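Local coordinates for processed glycerol phosphate lipoteichoic acid synthase 2 (PDB 2W8D), which belongs to the sulfatase family within the alkaline phosphatase clan and carries a magnesium ion at its metal site, at residues P21-V24 / Y25-K28; E55-P58 / F59-K62; A117-S121 / K122-S126. All coordinates share one frame; numbering follows the deposited sequence.

How the contacts relate
The three contacts are local turns and helix ends well apart in the fold, and none contains a ligand of the magnesium ion, held by Glu40, phosphorylated Thr84, Asp258 and His259. Contact 1 lies in the loop before strand 33-39, which runs up to Glu40; contact 3 leads into strand 125-130, joined to strand 33-39 through strand 189-194. These two are the closest pair, with centres about 20 Å and nearest atoms about 7 Å apart: contact 1 packs on His319 of helix 313-320, and Lys122 of contact 3 bonds Leu321 just beyond it. Contact 2, beside helix 219-244, is remote, its centre about 29 Å from that of contact 1 and about 33 Å from that of contact 3.

Contact 1: P21-V24 / Y25-K28; sequences PNNV and YFGK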
ATOM      1  N   PRO A  21     -16.055  12.308  -6.395  1.00 25.79           N
ATOM      2  CA  PRO A  21     -15.471  12.758  -5.118  1.00 24.90           C
ATOM      3  C   PRO A  21     -16.447  13.387  -4.113  1.00 24.29           C
ATOM      4  O   PRO A  21     -17.379  14.082  -4.500  1.00 23.92           O
ATOM      5  CB  PRO A  21     -14.443  13.809  -5.551  1.00 25.05           C
ATOM      6  CG  PRO A  21     -14.243  13.601  -7.041  1.00 25.32           C
ATOM      7  CD  PRO A  21     -15.552  13.109  -7.533  1.00 25.69           C
ATOM      8  N   ASN A  22     -16.204  13.111  -2.828  1.00 23.66           N
ATOM      9  CA  ASN A  22     -16.850  13.736  -1.672  1.00 22.66           C
ATOM     10  C   ASN A  22     -16.361  15.201  -1.541  1.00 22.29           C
ATOM     11  O   ASN A  22     -15.169  15.421  -1.288  1.00 21.94           O
ATOM     12  CB  ASN A  22     -16.438  12.914  -0.443  1.00 22.41           C
ATOM     13  CG  ASN A  22     -17.188  13.291   0.842  1.00 22.79           C
ATOM     14  OD1 ASN A  22     -17.784  14.372   0.971  1.00 21.16           O
ATOM     15  ND2 ASN A  22     -17.121  12.391   1.826  1.00 20.06           N
ATOM     16  N   ASN A  23     -17.242  16.200  -1.717  1.00 21.36           N
ATOM     17  CA  ASN A  23     -16.767  17.590  -1.586  1.00 21.28           C
ATOM     18  C   ASN A  23     -16.402  18.022  -0.167  1.00 20.98           C
ATOM     19  O   ASN A  23     -15.770  19.058   0.019  1.00 20.88           O
ATOM     20  CB  ASN A  23     -17.661  18.646  -2.262  1.00 21.42           C
ATOM     21  CG  ASN A  23     -16.865  19.932  -2.644  1.00 22.56           C
ATOM     22  OD1 ASN A  23     -15.640  19.875  -2.882  1.00 21.83           O
ATOM     23  ND2 ASN A  23     -17.558  21.091  -2.696  1.00 21.45           N
ATOM     24  N   VAL A  24     -16.781  17.227   0.827  1.00 20.56           N
ATOM     25  CA  VAL A  24     -16.249  17.412   2.172  1.00 19.99           C
ATOM     26  C   VAL A  24     -14.728  17.263   2.158  1.00 19.30           C
ATOM     27  O   VAL A  24     -14.032  17.881   2.972  1.00 20.15           O
ATOM     28  CB  VAL A  24     -16.854  16.404   3.165  1.00 20.54           C
ATOM     29  CG1 VAL A  24     -16.054  16.360   4.468  1.00 20.54           C
ATOM     30  CG2 VAL A  24     -18.325  16.754   3.439  1.00 19.96           C
ATOM     31  N   TYR A  25     -14.216  16.471   1.219  1.00 17.42           N
ATOM     32  CA  TYR A  25     -12.785  16.136   1.188  1.00 15.69           C
ATOM     33  C   TYR A  25     -12.026  16.562  -0.073  1.00 14.56           C
ATOM     34  O   TYR A  25     -10.817  16.715  -0.028  1.00 13.95           O
ATOM     35  CB  TYR A  25     -12.566  14.634   1.469  1.00 15.32           C
ATOM     36  CG  TYR A  25     -13.136  14.179   2.795  1.00 15.11           C
ATOM     37  CD1 TYR A  25     -12.595  14.627   4.000  1.00 15.16           C
ATOM     38  CD2 TYR A  25     -14.225  13.313   2.843  1.00 13.95           C
ATOM     39  CE1 TYR A  25     -13.120  14.218   5.214  1.00 17.69           C
ATOM     40  CE2 TYR A  25     -14.763  12.897   4.053  1.00 16.11           C
ATOM     41  CZ  TYR A  25     -14.204  13.351   5.237  1.00 17.71           C
ATOM     42  OH  TYR A  25     -14.743  12.950   6.440  1.00 19.46           O
ATOM     43  N   PHE A  26     -12.730  16.763  -1.183  1.00 14.02           N
ATOM     44  CA  PHE A  26     -12.075  16.958  -2.464  1.00 13.86           C
ATOM     45  C   PHE A  26     -11.336  18.279  -2.535  1.00 14.71           C
ATOM     46  O   PHE A  26     -11.946  19.343  -2.442  1.00 14.86           O
ATOM     47  CB  PHE A  26     -13.091  16.869  -3.597  1.00 13.49           C
ATOM     48  CG  PHE A  26     -12.502  17.127  -4.945  1.00 13.36           C
ATOM     49  CD1 PHE A  26     -11.662  16.179  -5.546  1.00 13.52           C
ATOM     50  CD2 PHE A  26     -12.766  18.312  -5.613  1.00 11.87           C
ATOM     51  CE1 PHE A  26     -11.092  16.409  -6.804  1.00 13.82           C
ATOM     52  CE2 PHE A  26     -12.203  18.568  -6.874  1.00 13.53           C
ATOM     53  CZ  PHE A  26     -11.360  17.623  -7.471  1.00 13.20           C
ATOM     54  N   GLY A  27     -10.022  18.218  -2.700  1.00 15.09           N
ATOM     55  CA  GLY A  27      -9.234  19.437  -2.877  1.00 15.39           C
ATOM     56  C   GLY A  27      -8.798  20.047  -1.559  1.00 15.91           C
ATOM     57  O   GLY A  27      -8.058  21.020  -1.549  1.00 15.75           O
ATOM     58  N   LYS A  28      -9.217  19.442  -0.450  1.00 16.11           N
ATOM     59  CA  LYS A  28      -8.952  19.978   0.888  1.00 16.56           C
ATOM     60  C   LYS A  28      -7.488  19.881   1.313  1.00 16.20           C
ATOM     61  O   LYS A  28      -7.085  20.453   2.327  1.00 16.42           O
ATOM     62  CB  LYS A  28      -9.865  19.306   1.941  1.00 16.57           C
ATOM     63  CG  LYS A  28     -11.353  19.616   1.795  1.00 17.15           C
ATOM     64  CD  LYS A  28     -11.637  21.111   1.944  1.00 20.86           C
ATOM     65  CE  LYS A  28     -13.139  21.393   2.110  1.00 22.29           C
ATOM     66  NZ  LYS A  28     -13.448  22.854   2.154  1.00 21.64           N
TER
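Val24 lays its CG1 methyl over one face of the Tyr25 ring, 3.5 Å from the ring centroid and only 9° off the normal, a CH-pi contact. The methyl gets there because CG1 stands anti to the Val24 nitrogen (chi1 166°), on the side of the carbonyl carbon and the next residue. Asn22 meets the same ring differently: its ND2 comes to the edge, 3.2 Å from Tyr25 CD2, with the amide plane close to perpendicular to the ring. That amide is held at both ends. Asn22 OD1 accepts from Val24 N at 3.0 Å, which makes an Asx turn, while ND2 is bonded to the carbonyl of Leu336. The backbone oxygen of Asn22 takes two donors, Phe26 N at 2.8 Å and Tyr25 N at 2.9 Å, so the chain folds back here before a type II beta turn runs from Tyr25 to Lys28. Phe26 thereby comes round beside Pro21, the two pointing the same way, with Pro21 CB 3.7 Å from Phe26 CD1; both also touch His319 of helix 313-320. Lys28 CG lies 3.4 Å from Val24 O, and the lysine chain bends beyond it at chi2.

Contact 2: E55-P58 / F59-K62; sequences EVTP and FLNK
Asn61 N bonds Thr57 O at 2.9 Å in an almost straight line (173°), and Lys62 N reaches Pro58 O at 3.1 Å, two successive i to i+4 bonds that set the opening turn of helix 58-65. Thr57 occupies the N-cap position, yet its side chain makes no capping bond. The early amides are met from outside: the Asp232 carboxylate of helix 219-244 accepts from Phe59 N with OD2 and from Leu60 N with OD1, doing the work usually left to an N-cap side chain. Pro58, whose nitrogen has no hydrogen, suits the first turn, where amides lack acceptors within the helix.

Among the side chains, Asn61 carries the contact. Its CG stands beside its own nitrogen (chi1 -59°), which turns the amide back over the residues that precede the helix and brings Asn61 CG 3.0 Å from Thr57 O. Glu55 comes from the end of the short strand 54-55 to meet it, Glu55 OE1 accepting from Asn61 ND2 at 3.0 Å and 171°. The carboxylate uses its anti lone pair, the one facing away from OE2, and lies nearly coplanar with the amide. The amide oxygen is engaged as well, since Asn61 OD1 accepts from Asp48 N, so its rotation is set by partners at both ends. Leu60 packs more loosely, with its CB 4.1 Å from Thr57 CB. Phe59 is turned from this group and meets Phe239 of helix 219-244 edge to face. A second hydrogen on Asn61 ND2 goes to a water 3.0 Å away, and the same water accepts from Thr57 N at 2.9 Å.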
ATOM      1  N   GLU A  55       1.805  -2.876  24.615  1.00 18.00           N
ATOM      2  CA  GLU A  55       1.378  -2.729  23.235  1.00 16.89           C
ATOM      3  C   GLU A  55       2.527  -2.996  22.283  1.00 16.42           C
ATOM      4  O   GLU A  55       3.674  -2.657  22.562  1.00 16.15           O
ATOM      5  CB  GLU A  55       0.823  -1.341  23.016  1.00 17.20           C
ATOM      6  CG  GLU A  55      -0.426  -1.042  23.837  1.00 19.30           C
ATOM      7  CD  GLU A  55      -0.765   0.427  23.840  1.00 22.32           C
ATOM      8  OE1 GLU A  55      -0.892   1.012  22.742  1.00 21.96           O
ATOM      9  OE2 GLU A  55      -0.896   1.003  24.948  1.00 27.03           O
ATOM     10  N   VAL A  56       2.210  -3.618  21.153  1.00 16.04           N
ATOM     11  CA  VAL A  56       3.200  -3.988  20.173  1.00 14.36           C
ATOM     12  C   VAL A  56       3.459  -2.778  19.303  1.00 14.40           C
ATOM     13  O   VAL A  56       4.609  -2.446  19.029  1.00 14.57           O
ATOM     14  CB  VAL A  56       2.735  -5.181  19.281  1.00 14.50           C
ATOM     15  CG1 VAL A  56       3.769  -5.438  18.167  1.00 12.59           C
ATOM     16  CG2 VAL A  56       2.508  -6.439  20.114  1.00 13.09           C
ATOM     17  N   THR A  57       2.404  -2.115  18.842  1.00 14.53           N
ATOM     18  CA  THR A  57       2.615  -0.918  17.996  1.00 14.48           C
ATOM     19  C   THR A  57       2.034   0.406  18.603  1.00 14.32           C
ATOM     20  O   THR A  57       1.101   0.999  18.040  1.00 14.42           O
ATOM     21  CB  THR A  57       2.126  -1.172  16.554  1.00 14.83           C
ATOM     22  OG1 THR A  57       0.748  -1.549  16.573  1.00 16.26           O
ATOM     23  CG2 THR A  57       2.915  -2.319  15.903  1.00 14.29           C
ATOM     24  N   PRO A  58       2.575   0.858  19.766  1.00 13.19           N
ATOM     25  CA  PRO A  58       1.933   1.991  20.459  1.00 13.82           C
ATOM     26  C   PRO A  58       1.811   3.295  19.647  1.00 14.44           C
ATOM     27  O   PRO A  58       0.832   4.038  19.833  1.00 14.33           O
ATOM     28  CB  PRO A  58       2.836   2.230  21.708  1.00 13.47           C
ATOM     29  CG  PRO A  58       4.183   1.633  21.348  1.00 12.15           C
ATOM     30  CD  PRO A  58       3.745   0.370  20.517  1.00 13.18           C
ATOM     31  N   PHE A  59       2.769   3.604  18.774  1.00 14.48           N
ATOM     32  CA  PHE A  59       2.593   4.818  17.960  1.00 14.80           C
ATOM     33  C   PHE A  59       1.447   4.696  16.959  1.00 14.47           C
ATOM     34  O   PHE A  59       0.618   5.607  16.829  1.00 13.99           O
ATOM     35  CB  PHE A  59       3.870   5.243  17.226  1.00 15.41           C
ATOM     36  CG  PHE A  59       3.810   6.647  16.706  1.00 15.20           C
ATOM     37  CD1 PHE A  59       3.831   7.733  17.603  1.00 16.79           C
ATOM     38  CD2 PHE A  59       3.680   6.887  15.335  1.00 14.16           C
ATOM     39  CE1 PHE A  59       3.795   9.075  17.146  1.00 17.04           C
ATOM     40  CE2 PHE A  59       3.621   8.193  14.846  1.00 15.79           C
ATOM     41  CZ  PHE A  59       3.696   9.318  15.763  1.00 16.09           C
ATOM     42  N   LEU A  60       1.406   3.557  16.275  1.00 14.61           N
ATOM     43  CA  LEU A  60       0.409   3.306  15.238  1.00 14.94           C
ATOM     44  C   LEU A  60      -0.957   3.258  15.891  1.00 15.90           C
ATOM     45  O   LEU A  60      -1.914   3.814  15.351  1.00 17.33           O
ATOM     46  CB  LEU A  60       0.739   2.034  14.443  1.00 13.34           C
ATOM     47  CG  LEU A  60       2.032   2.176  13.589  1.00 14.98           C
ATOM     48  CD1 LEU A  60       2.406   0.890  12.792  1.00 12.37           C
ATOM     49  CD2 LEU A  60       2.047   3.379  12.634  1.00 14.08           C
ATOM     50  N   ASN A  61      -1.039   2.630  17.065  1.00 15.95           N
ATOM     51  CA  ASN A  61      -2.260   2.661  17.893  1.00 17.16           C
ATOM     52  C   ASN A  61      -2.769   4.062  18.196  1.00 17.19           C
ATOM     53  O   ASN A  61      -3.966   4.318  18.092  1.00 17.65           O
ATOM     54  CB  ASN A  61      -2.075   1.891  19.218  1.00 16.21           C
ATOM     55  CG  ASN A  61      -1.720   0.451  18.991  1.00 17.77           C
ATOM     56  OD1 ASN A  61      -1.794  -0.055  17.859  1.00 15.83           O
ATOM     57  ND2 ASN A  61      -1.300  -0.218  20.049  1.00 19.24           N
ATOM     58  N   LYS A  62      -1.874   4.970  18.561  1.00 17.74           N
ATOM     59  CA  LYS A  62      -2.308   6.339  18.865  1.00 18.72           C
ATOM     60  C   LYS A  62      -2.928   6.973  17.606  1.00 17.87           C
ATOM     61  O   LYS A  62      -3.991   7.569  17.661  1.00 18.74           O
ATOM     62  CB  LYS A  62      -1.156   7.191  19.414  1.00 18.96           C
ATOM     63  CG  LYS A  62      -1.636   8.435  20.133  1.00 22.67           C
ATOM     64  CD  LYS A  62      -0.496   9.377  20.533  1.00 27.78           C
ATOM     65  CE  LYS A  62       0.162  10.040  19.331  1.00 30.42           C
ATOM     66  NZ  LYS A  62       0.920  11.261  19.750  1.00 32.98           N
TER
HETATM   67  O   HOH W   1      -0.340  -2.898  19.259  1.00 11.87           O

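Contact 3: A117-S121 / K122-S126; sequences AILKS and KNYTS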
ATOM      1  N   ALA A 117       3.591  10.884 -12.214  1.00 17.06           N
ATOM      2  CA  ALA A 117       3.611  11.510 -13.544  1.00 17.10           C
ATOM      3  C   ALA A 117       2.442  12.490 -13.739  1.00 17.68           C
ATOM      4  O   ALA A 117       2.624  13.575 -14.309  1.00 17.78           O
ATOM      5  CB  ALA A 117       3.646  10.474 -14.642  1.00 16.26           C
ATOM      6  N   ILE A 118       1.261  12.114 -13.241  1.00 17.83           N
ATOM      7  CA  ILE A 118       0.101  12.998 -13.244  1.00 17.99           C
ATOM      8  C   ILE A 118       0.450  14.316 -12.535  1.00 18.40           C
ATOM      9  O   ILE A 118       0.235  15.409 -13.057  1.00 18.36           O
ATOM     10  CB  ILE A 118      -1.138  12.331 -12.564  1.00 17.55           C
ATOM     11  CG1 ILE A 118      -1.592  11.137 -13.396  1.00 16.73           C
ATOM     12  CG2 ILE A 118      -2.294  13.364 -12.388  1.00 15.79           C
ATOM     13  CD1 ILE A 118      -2.700  10.311 -12.819  1.00 11.76           C
ATOM     14  N   LEU A 119       1.028  14.175 -11.353  1.00 18.99           N
ATOM     15  CA  LEU A 119       1.397  15.292 -10.523  1.00 19.49           C
ATOM     16  C   LEU A 119       2.478  16.238 -11.083  1.00 20.45           C
ATOM     17  O   LEU A 119       2.682  17.306 -10.520  1.00 20.20           O
ATOM     18  CB  LEU A 119       1.746  14.780  -9.128  1.00 19.18           C
ATOM     19  CG  LEU A 119       0.484  14.291  -8.412  1.00 19.04           C
ATOM     20  CD1 LEU A 119       0.757  13.760  -7.012  1.00 16.09           C
ATOM     21  CD2 LEU A 119      -0.541  15.450  -8.385  1.00 17.28           C
ATOM     22  N   LYS A 120       3.147  15.871 -12.184  1.00 21.51           N
ATOM     23  CA  LYS A 120       4.182  16.734 -12.773  1.00 22.65           C
ATOM     24  C   LYS A 120       3.606  18.048 -13.248  1.00 22.85           C
ATOM     25  O   LYS A 120       4.259  19.074 -13.162  1.00 23.31           O
ATOM     26  CB  LYS A 120       4.895  16.064 -13.963  1.00 23.24           C
ATOM     27  CG  LYS A 120       6.216  15.398 -13.616  1.00 24.66           C
ATOM     28  CD  LYS A 120       6.312  14.058 -14.316  1.00 27.94           C
ATOM     29  CE  LYS A 120       7.075  13.022 -13.469  1.00 30.66           C
ATOM     30  NZ  LYS A 120       8.524  13.344 -13.235  1.00 31.08           N
ATOM     31  N   SER A 121       2.390  17.996 -13.779  1.00 23.02           N
ATOM     32  CA  SER A 121       1.706  19.172 -14.309  1.00 22.61           C
ATOM     33  C   SER A 121       1.288  20.124 -13.179  1.00 21.87           C
ATOM     34  O   SER A 121       0.955  21.294 -13.430  1.00 22.04           O
ATOM     35  CB  SER A 121       0.475  18.738 -15.098  1.00 23.18           C
ATOM     36  OG  SER A 121      -0.372  17.951 -14.275  1.00 23.89           O
ATOM     37  N   LYS A 122       1.307  19.609 -11.952  1.00 20.19           N
ATOM     38  CA  LYS A 122       1.209  20.416 -10.742  1.00 19.21           C
ATOM     39  C   LYS A 122       2.590  20.705 -10.095  1.00 18.31           C
ATOM     40  O   LYS A 122       2.646  21.194  -8.973  1.00 18.25           O
ATOM     41  CB  LYS A 122       0.232  19.774  -9.723  1.00 19.39           C
ATOM     42  CG  LYS A 122      -1.277  20.085  -9.965  1.00 19.59           C
ATOM     43  CD  LYS A 122      -2.038  20.503  -8.655  1.00 20.32           C
ATOM     44  CE  LYS A 122      -2.294  19.312  -7.680  1.00 20.43           C
ATOM     45  NZ  LYS A 122      -2.874  19.626  -6.290  1.00 17.90           N
ATOM     46  N   ASN A 123       3.690  20.411 -10.803  1.00 17.25           N
ATOM     47  CA  ASN A 123       5.078  20.720 -10.348  1.00 16.31           C
ATOM     48  C   ASN A 123       5.646  19.878  -9.192  1.00 15.63           C
ATOM     49  O   ASN A 123       6.526  20.343  -8.448  1.00 15.25           O
ATOM     50  CB  ASN A 123       5.233  22.214 -10.018  1.00 16.55           C
ATOM     51  CG  ASN A 123       4.853  23.085 -11.171  1.00 17.13           C
ATOM     52  OD1 ASN A 123       5.368  22.920 -12.282  1.00 19.69           O
ATOM     53  ND2 ASN A 123       3.925  24.002 -10.937  1.00 16.85           N
ATOM     54  N   TYR A 124       5.164  18.645  -9.048  1.00 14.55           N
ATOM     55  CA  TYR A 124       5.685  17.750  -8.005  1.00 14.12           C
ATOM     56  C   TYR A 124       7.008  17.121  -8.429  1.00 13.68           C
ATOM     57  O   TYR A 124       7.141  16.583  -9.533  1.00 13.83           O
ATOM     58  CB  TYR A 124       4.659  16.653  -7.602  1.00 13.64           C
ATOM     59  CG  TYR A 124       3.527  17.152  -6.677  1.00 12.79           C
ATOM     60  CD1 TYR A 124       3.425  16.718  -5.351  1.00 11.17           C
ATOM     61  CD2 TYR A 124       2.556  18.040  -7.145  1.00 10.21           C
ATOM     62  CE1 TYR A 124       2.387  17.180  -4.535  1.00 12.90           C
ATOM     63  CE2 TYR A 124       1.529  18.505  -6.333  1.00 11.14           C
ATOM     64  CZ  TYR A 124       1.454  18.090  -5.033  1.00 12.12           C
ATOM     65  OH  TYR A 124       0.411  18.546  -4.252  1.00 14.39           O
ATOM     66  N   THR A 125       7.994  17.186  -7.550  1.00 13.07           N
ATOM     67  CA  THR A 125       9.177  16.388  -7.743  1.00 13.14           C
ATOM     68  C   THR A 125       8.905  15.051  -7.041  1.00 13.02           C
ATOM     69  O   THR A 125       8.336  15.032  -5.963  1.00 13.45           O
ATOM     70  CB  THR A 125      10.419  17.104  -7.192  1.00 13.22           C
ATOM     71  OG1 THR A 125      10.615  18.359  -7.888  1.00 13.93           O
ATOM     72  CG2 THR A 125      11.640  16.243  -7.405  1.00 14.34           C
ATOM     73  N   SER A 126       9.248  13.933  -7.659  1.00 12.61           N
ATOM     74  CA  SER A 126       9.021  12.636  -7.037  1.00 13.23           C
ATOM     75  C   SER A 126      10.338  11.913  -6.751  1.00 13.45           C
ATOM     76  O   SER A 126      11.290  12.001  -7.550  1.00 13.25           O
ATOM     77  CB  SER A 126       8.040  11.762  -7.854  1.00 13.26           C
ATOM     78  OG  SER A 126       8.380  11.689  -9.242  1.00 15.31           O
TER
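Leu119 and Tyr124 both hold CG beside their own backbone nitrogen and anti to the carbonyl carbon (chi1 -70° and -77°), and the two side chains consequently meet at their roots. Their CB atoms are 3.8 Å apart, Leu119 CB is equally close to Tyr124 CG, and further out the leucine methyls lie over one face of the tyrosine ring, displaced toward its rim. Tyr190 of strand 189-194 touches both residues, and the far end of the ring is fixed by a hydrogen bond from Tyr124 OH to Lys32 O.

The backbone explains why residues five apart come together. Tyr124 N donates to Leu119 O at 3.2 Å, and inside this wider closure Asn123 N donates to Lys120 O at 2.8 Å. Such a pair of bonds, with Asn123, the donor of the inner bond, at a positive phi of 72°, is the Schellman motif, here closing the 3-10 turn 119-121 that follows helix 115-118, and the Leu119-Tyr124 packing accompanies it. Leu119 O also takes a weak bond from Lys122 N at 3.0 Å. Beyond the reversal the chain enters strand 125-130 of the central mixed sheet.

The polar side chains find partners mostly outside the turn. The local exception is Ser121 OG, which turns back to donate to Ile118 O at 2.9 Å, meeting that carbonyl end-on. Lys120 NZ bonds Gly147 O and forms a salt bridge with Asp149, whose other oxygen accepts from Ser126 N. Lys122 is bent twice along its chain and delivers NZ to Leu321 O.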